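Local coordinates for endoglucanase (Uncultured bacterium, PDB 3X17), which probably hydrolyses internal beta-1,4-glucosidic bonds of cellulose, as a family 9 endoglucanase with an N-terminal Ig-like domain, at residues 224-227 and 228-232. Sequence-based numbering, arbitrary orientation.
With CA (calcium ion), chain D.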
# COMPACT_ATOMS: atom_id res chain seq x y z
N ASP A 224 -11.49 9.41 9.79
CA ASP A 224 -10.97 10.76 9.90
C ASP A 224 -9.76 10.96 9.00
O ASP A 224 -9.63 11.99 8.35
CB ASP A 224 -10.63 11.12 11.33
CG ASP A 224 -11.86 11.18 12.22
OD1 ASP A 224 -12.88 11.80 11.82
OD2 ASP A 224 -11.84 10.49 13.25
N GLU A 225 -8.86 9.98 8.96
CA GLU A 225 -7.67 10.16 8.12
C GLU A 225 -8.09 10.24 6.65
O GLU A 225 -7.66 11.14 5.93
CB GLU A 225 -6.65 9.05 8.30
CG GLU A 225 -5.29 9.41 7.64
CD GLU A 225 -4.63 10.61 8.33
OE1 GLU A 225 -4.65 10.65 9.59
OE2 GLU A 225 -4.16 11.53 7.63
N VAL A 226 -8.84 9.24 6.20
CA VAL A 226 -9.40 9.24 4.86
C VAL A 226 -10.04 10.57 4.53
O VAL A 226 -9.91 11.07 3.42
CB VAL A 226 -10.44 8.12 4.68
CG1 VAL A 226 -11.32 8.40 3.46
CG2 VAL A 226 -9.74 6.75 4.56
N ARG A 227 -10.76 11.15 5.49
CA ARG A 227 -11.49 12.36 5.22
C ARG A 227 -10.52 13.52 4.95
O ARG A 227 -10.76 14.33 4.08
CB ARG A 227 -12.42 12.72 6.39
CG ARG A 227 -13.44 13.76 6.00
CD ARG A 227 -13.77 14.74 7.09
NE ARG A 227 -14.88 14.28 7.92
CZ ARG A 227 -15.99 14.97 8.16
NH1 ARG A 227 -16.20 16.19 7.65
NH2 ARG A 227 -16.91 14.41 8.94
N TRP A 228 -9.41 13.58 5.69
CA TRP A 228 -8.34 14.50 5.38
C TRP A 228 -7.96 14.42 3.90
O TRP A 228 -7.85 15.44 3.23
CB TRP A 228 -7.10 14.21 6.24
CG TRP A 228 -6.04 15.31 6.19
CD1 TRP A 228 -4.95 15.37 5.37
CD2 TRP A 228 -6.01 16.51 7.00
NE1 TRP A 228 -4.25 16.54 5.59
CE2 TRP A 228 -4.88 17.26 6.58
CE3 TRP A 228 -6.82 17.02 8.01
CZ2 TRP A 228 -4.53 18.48 7.17
CZ3 TRP A 228 -6.49 18.27 8.59
CH2 TRP A 228 -5.36 18.98 8.16
N GLY A 229 -7.76 13.21 3.38
CA GLY A 229 -7.33 13.08 1.99
C GLY A 229 -8.42 13.52 1.05
O GLY A 229 -8.16 14.22 0.07
N LEU A 230 -9.66 13.14 1.35
CA LEU A 230 -10.77 13.41 0.45
C LEU A 230 -11.13 14.89 0.41
O LEU A 230 -11.57 15.41 -0.64
CB LEU A 230 -11.99 12.61 0.88
CG LEU A 230 -11.81 11.08 0.80
CD1 LEU A 230 -13.13 10.46 1.20
CD2 LEU A 230 -11.46 10.72 -0.65
N GLU A 231 -10.99 15.56 1.55
CA GLU A 231 -11.24 17.01 1.63
C GLU A 231 -10.26 17.83 0.80
O GLU A 231 -10.63 18.84 0.17
CB GLU A 231 -11.28 17.47 3.09
CG GLU A 231 -12.59 17.03 3.73
CD GLU A 231 -12.82 17.54 5.15
OE1 GLU A 231 -11.83 17.68 5.90
OE2 GLU A 231 -14.01 17.68 5.54
N TRP A 232 -9.04 17.32 0.68
CA TRP A 232 -8.09 17.87 -0.27
C TRP A 232 -8.47 17.65 -1.72
O TRP A 232 -8.39 18.57 -2.52
CB TRP A 232 -6.69 17.34 -0.02
CG TRP A 232 -5.74 17.97 -0.93
CD1 TRP A 232 -5.39 19.30 -0.96
CD2 TRP A 232 -5.10 17.37 -2.06
NE1 TRP A 232 -4.52 19.53 -1.99
CE2 TRP A 232 -4.36 18.38 -2.72
CE3 TRP A 232 -5.01 16.06 -2.54
CZ2 TRP A 232 -3.58 18.13 -3.83
CZ3 TRP A 232 -4.23 15.81 -3.66
CH2 TRP A 232 -3.55 16.85 -4.30
CA CA D . -12.26 9.72 15.54
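Asp224 accepts the amide of Trp228 on its backbone O (N to O 3.1 Å), the first of four i to i+4 hydrogen bonds in these two turns of helix 221-235. Its short side chain carries OD2 to the calcium ion at 2.5 Å; Asp207, Glu214, Asn217, Val219 and Asp221 complete the site, so the helix begins at a metal. Glu225 O receives the amide of Gly229, while its buried carboxylate is satisfied by a salt bridge from OE1 to Arg131 and a hydrogen bond from Trp174 NE1 to OE2. Trp228 CB lies 3.1 Å from Glu225 O, and the indole NE1 bonds to Gly173 O. Val226 suits an apolar flank: its CG1, opposite the backbone N (chi1 162°), packs side by side with Leu230 CD1 at 3.6 Å. Both touch helix 184-200, and Leu230 also meets Trp282 and Ala285 of helix 272-288. Arg227 O takes the amide of Glu231 (N to O 2.8 Å), and the arginine chain, bent at chi2 and chi3, passes obliquely across Glu231. Glu231 OE2 lies at the guanidinium edge, in plane, in a straight but weak salt-bridge bond to Arg227 NH1 (3.4 Å). The two planar groups stand 80° apart. Asp293 holds NH2, and Phe296 adds a cation-pi contact. An alanine in place of Glu231 would probably leave NH1 without this acidic mate and uncover the arginine's CG and CD, though Asp293 would remain. The family fold is an (alpha/alpha)6 barrel, and helix 221-235, packed on helices 184-200 and 272-288, is probably one of its helices.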